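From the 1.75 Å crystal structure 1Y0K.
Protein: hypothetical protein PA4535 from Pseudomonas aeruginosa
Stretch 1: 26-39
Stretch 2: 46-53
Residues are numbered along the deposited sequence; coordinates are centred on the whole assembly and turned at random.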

# COMPACT_ATOMS: atom_id res chain seq x y z
N LYS A 26 -10.43 -5.52 -12.25
CA LYS A 26 -9.02 -5.13 -12.10
C LYS A 26 -8.76 -3.63 -11.84
O LYS A 26 -8.14 -3.27 -10.83
CB LYS A 26 -8.17 -5.63 -13.27
CG LYS A 26 -6.68 -5.35 -13.06
CD LYS A 26 -5.82 -5.83 -14.23
CE LYS A 26 -4.36 -5.48 -13.98
NZ LYS A 26 -4.09 -4.02 -14.16
N TRP A 27 -9.22 -2.76 -12.74
CA TRP A 27 -8.97 -1.34 -12.54
C TRP A 27 -9.76 -0.80 -11.35
O TRP A 27 -9.24 0.01 -10.58
CB TRP A 27 -9.24 -0.50 -13.80
CG TRP A 27 -8.59 0.86 -13.64
CD1 TRP A 27 -7.26 1.17 -13.79
CD2 TRP A 27 -9.24 2.09 -13.28
NE1 TRP A 27 -7.05 2.50 -13.55
CE2 TRP A 27 -8.24 3.09 -13.23
CE3 TRP A 27 -10.57 2.43 -12.99
CZ2 TRP A 27 -8.53 4.42 -12.91
CZ3 TRP A 27 -10.85 3.76 -12.66
CH2 TRP A 27 -9.84 4.73 -12.63
N ASP A 28 -10.98 -1.27 -11.19
CA ASP A 28 -11.80 -0.88 -10.04
C ASP A 28 -11.10 -1.24 -8.72
O ASP A 28 -11.10 -0.44 -7.79
CB ASP A 28 -13.17 -1.53 -10.12
CG ASP A 28 -14.07 -1.16 -8.95
OD1 ASP A 28 -14.54 -0.00 -8.91
OD2 ASP A 28 -14.30 -2.03 -8.09
N ARG A 29 -10.52 -2.43 -8.66
CA ARG A 29 -9.74 -2.90 -7.51
C ARG A 29 -8.59 -1.94 -7.21
O ARG A 29 -8.36 -1.57 -6.05
CB ARG A 29 -9.18 -4.28 -7.84
CG ARG A 29 -8.71 -5.10 -6.66
CD ARG A 29 -8.72 -6.58 -7.03
NE ARG A 29 -8.05 -6.83 -8.30
CZ ARG A 29 -8.27 -7.88 -9.08
NH1 ARG A 29 -9.17 -8.81 -8.74
NH2 ARG A 29 -7.60 -8.00 -10.22
N GLU A 30 -7.85 -1.57 -8.25
CA GLU A 30 -6.70 -0.68 -8.11
C GLU A 30 -7.12 0.72 -7.69
O GLU A 30 -6.50 1.32 -6.81
CB GLU A 30 -5.88 -0.67 -9.41
CG GLU A 30 -5.12 -1.97 -9.61
CD GLU A 30 -4.87 -2.33 -11.06
OE1 GLU A 30 -5.22 -1.54 -11.97
OE2 GLU A 30 -4.32 -3.43 -11.30
N ARG A 31 -8.20 1.23 -8.29
CA ARG A 31 -8.75 2.53 -7.90
C ARG A 31 -9.24 2.50 -6.45
O ARG A 31 -9.03 3.44 -5.68
CB ARG A 31 -9.89 2.94 -8.84
CG ARG A 31 -10.23 4.42 -8.75
CD ARG A 31 -11.67 4.70 -9.09
NE ARG A 31 -12.54 4.03 -8.13
CZ ARG A 31 -13.26 2.95 -8.39
NH1 ARG A 31 -13.98 2.40 -7.42
NH2 ARG A 31 -13.27 2.43 -9.61
N TRP A 32 -9.87 1.39 -6.07
CA TRP A 32 -10.38 1.23 -4.71
C TRP A 32 -9.21 1.35 -3.72
O TRP A 32 -9.34 2.04 -2.72
CB TRP A 32 -11.10 -0.13 -4.58
CG TRP A 32 -11.57 -0.53 -3.19
CD1 TRP A 32 -12.80 -0.33 -2.65
CD2 TRP A 32 -10.81 -1.24 -2.21
NE1 TRP A 32 -12.86 -0.85 -1.38
CE2 TRP A 32 -11.65 -1.42 -1.08
CE3 TRP A 32 -9.49 -1.74 -2.16
CZ2 TRP A 32 -11.21 -2.08 0.08
CZ3 TRP A 32 -9.06 -2.40 -1.01
CH2 TRP A 32 -9.92 -2.57 0.10
N VAL A 33 -8.08 0.70 -4.01
CA VAL A 33 -6.90 0.81 -3.14
C VAL A 33 -6.46 2.27 -3.00
O VAL A 33 -6.19 2.75 -1.89
CB VAL A 33 -5.73 -0.05 -3.65
CG1 VAL A 33 -4.45 0.24 -2.87
CG2 VAL A 33 -6.07 -1.55 -3.53
N CYS A 34 -6.37 2.97 -4.12
CA CYS A 34 -6.01 4.38 -4.11
C CYS A 34 -6.99 5.19 -3.26
O CYS A 34 -6.56 6.02 -2.46
CB CYS A 34 -5.95 4.93 -5.54
SG CYS A 34 -4.61 4.19 -6.52
N GLN A 35 -8.28 4.95 -3.41
CA GLN A 35 -9.26 5.69 -2.59
C GLN A 35 -9.07 5.43 -1.10
O GLN A 35 -9.10 6.37 -0.31
CB GLN A 35 -10.69 5.34 -3.00
CG GLN A 35 -11.13 6.00 -4.29
CD GLN A 35 -12.61 5.78 -4.54
OE1 GLN A 35 -13.45 6.07 -3.68
NE2 GLN A 35 -12.93 5.25 -5.69
N ARG A 36 -8.87 4.17 -0.72
CA ARG A 36 -8.66 3.81 0.70
C ARG A 36 -7.42 4.52 1.26
O ARG A 36 -7.42 5.01 2.39
CB ARG A 36 -8.53 2.29 0.88
CG ARG A 36 -9.77 1.44 0.47
CD ARG A 36 -11.09 1.82 1.21
NE ARG A 36 -11.76 3.06 0.78
CZ ARG A 36 -12.38 3.24 -0.39
NH1 ARG A 36 -12.96 4.41 -0.66
NH2 ARG A 36 -12.41 2.29 -1.32
N PHE A 37 -6.37 4.58 0.45
CA PHE A 37 -5.12 5.24 0.84
C PHE A 37 -5.32 6.75 1.02
O PHE A 37 -4.90 7.32 2.03
CB PHE A 37 -4.06 4.94 -0.24
CG PHE A 37 -2.74 5.62 -0.03
CD1 PHE A 37 -1.97 5.37 1.11
CD2 PHE A 37 -2.22 6.47 -1.01
CE1 PHE A 37 -0.73 5.97 1.28
CE2 PHE A 37 -0.98 7.08 -0.85
CZ PHE A 37 -0.23 6.82 0.31
N LEU A 38 -5.99 7.39 0.07
CA LEU A 38 -6.25 8.83 0.16
C LEU A 38 -7.13 9.14 1.37
O LEU A 38 -6.91 10.14 2.06
CB LEU A 38 -6.88 9.35 -1.15
CG LEU A 38 -5.97 9.28 -2.39
CD1 LEU A 38 -6.78 9.66 -3.63
CD2 LEU A 38 -4.72 10.14 -2.26
N GLU A 39 -8.13 8.29 1.61
CA GLU A 39 -8.98 8.42 2.80
C GLU A 39 -8.17 8.29 4.10
O GLU A 39 -8.39 9.05 5.03
CB GLU A 39 -10.13 7.41 2.77
CG GLU A 39 -11.13 7.76 1.70
CD GLU A 39 -12.16 6.68 1.49
OE1 GLU A 39 -12.09 5.65 2.19
OE2 GLU A 39 -13.03 6.86 0.62
N ARG A 46 -12.36 13.92 -5.82
CA ARG A 46 -13.63 13.70 -6.49
C ARG A 46 -13.43 12.48 -7.38
O ARG A 46 -12.29 12.17 -7.75
CB ARG A 46 -14.04 14.92 -7.30
CG ARG A 46 -14.16 16.21 -6.49
CD ARG A 46 -14.79 17.33 -7.31
NE ARG A 46 -16.09 16.95 -7.85
CZ ARG A 46 -17.25 17.11 -7.21
NH1 ARG A 46 -17.28 17.66 -6.00
NH2 ARG A 46 -18.38 16.71 -7.78
N GLN A 47 -14.51 11.80 -7.73
CA GLN A 47 -14.41 10.56 -8.50
C GLN A 47 -13.70 10.76 -9.84
O GLN A 47 -12.96 9.89 -10.29
CB GLN A 47 -15.80 9.95 -8.73
CG GLN A 47 -15.77 8.46 -8.93
CD GLN A 47 -15.27 7.72 -7.70
OE1 GLN A 47 -15.66 8.02 -6.57
NE2 GLN A 47 -14.39 6.75 -7.92
N GLU A 48 -13.94 11.92 -10.46
CA GLU A 48 -13.34 12.29 -11.74
C GLU A 48 -11.82 12.47 -11.68
O GLU A 48 -11.15 12.50 -12.72
CB GLU A 48 -13.99 13.58 -12.27
CG GLU A 48 -14.08 14.70 -11.23
CD GLU A 48 -15.43 14.74 -10.48
OE1 GLU A 48 -16.05 13.68 -10.19
OE2 GLU A 48 -15.87 15.87 -10.17
N ASP A 49 -11.26 12.59 -10.47
CA ASP A 49 -9.82 12.76 -10.31
C ASP A 49 -8.98 11.53 -10.67
O ASP A 49 -7.78 11.66 -10.88
CB ASP A 49 -9.46 13.20 -8.89
CG ASP A 49 -10.02 14.57 -8.53
OD1 ASP A 49 -10.21 15.41 -9.44
OD2 ASP A 49 -10.23 14.80 -7.32
N PHE A 50 -9.59 10.35 -10.71
CA PHE A 50 -8.86 9.13 -11.05
C PHE A 50 -8.95 8.84 -12.54
O PHE A 50 -10.02 8.94 -13.14
CB PHE A 50 -9.39 7.94 -10.25
CG PHE A 50 -9.41 8.17 -8.78
CD1 PHE A 50 -10.57 8.59 -8.14
CD2 PHE A 50 -8.24 8.01 -8.03
CE1 PHE A 50 -10.58 8.83 -6.78
CE2 PHE A 50 -8.24 8.25 -6.67
CZ PHE A 50 -9.41 8.66 -6.04
N ALA A 51 -7.82 8.47 -13.13
CA ALA A 51 -7.78 8.11 -14.54
C ALA A 51 -6.78 6.98 -14.78
O ALA A 51 -5.85 6.79 -13.99
CB ALA A 51 -7.44 9.32 -15.40
N ALA A 52 -6.99 6.23 -15.85
CA ALA A 52 -6.02 5.23 -16.26
C ALA A 52 -5.07 5.83 -17.30
O ALA A 52 -5.51 6.61 -18.16
CB ALA A 52 -6.72 3.99 -16.80
N PRO A 53 -3.77 5.50 -17.24
CA PRO A 53 -2.84 6.02 -18.24
C PRO A 53 -2.95 5.24 -19.54
O PRO A 53 -3.59 4.18 -19.58
CB PRO A 53 -1.48 5.75 -17.60
CG PRO A 53 -1.69 4.50 -16.84
CD PRO A 53 -3.08 4.65 -16.25

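A short, largely irregular segment can pack on a helix mainly through side chains, without a clear hydrogen bond across the contact, and residues 46-53 of PA4535 illustrate the principle against the helix that includes residues 26-39. Their contact buries about 370 Å² in all. The helix offers Trp 27, Arg 31, Cys 34, Gln 35 and Leu 38, whose three- and four-residue spacing gathers them along one side. The nearest CA pairs are Arg 31 CA to Phe 50 CA at 7.3 Å and Trp 27 CA to Ala 52 CA at 8.1 Å: as the segment advances here, its partner steps back toward the start of stretch 1, and side chains fill the gap between backbones.

The segment opens by bonding to itself: Arg 46 N donates to Asp 49 OD2 at 2.7 Å, and a 3-10 turn spans 47-49. From this turn the side chain of Gln 47 bends back to the helix, its CA-to-CB bond pointing sideways but its end coming nearer. The charge of Arg 31 is answered within the helix, where its NH1 and NH2 both reach Asp 28 OD1, at 2.9 and 2.8 Å.

Phe 50 is the centrepiece, with more of its own surface covered by the other stretch than any other residue here. Its ring packs against the aliphatic part of Arg 31, whose CG lies 4.3 Å from the ring centroid in an off-centre CH-pi contact. Gln 35 CG approaches Phe 50 CZ at 3.6 Å, while Leu 38 CD1 meets the ring edge, 3.7 Å from Phe 50 CE2. Thus even polar helix residues contribute carbon to an apolar pocket.

Beyond Phe 50, Ala 51 points its CB away, and the indole meets its backbone, with Trp 27 CZ2 3.6 Å from Ala 51 C. Ala 52 turns its methyl toward the helix, placing CB 4.0 Å from Trp 27 CE2, and the contact fades at Pro 53.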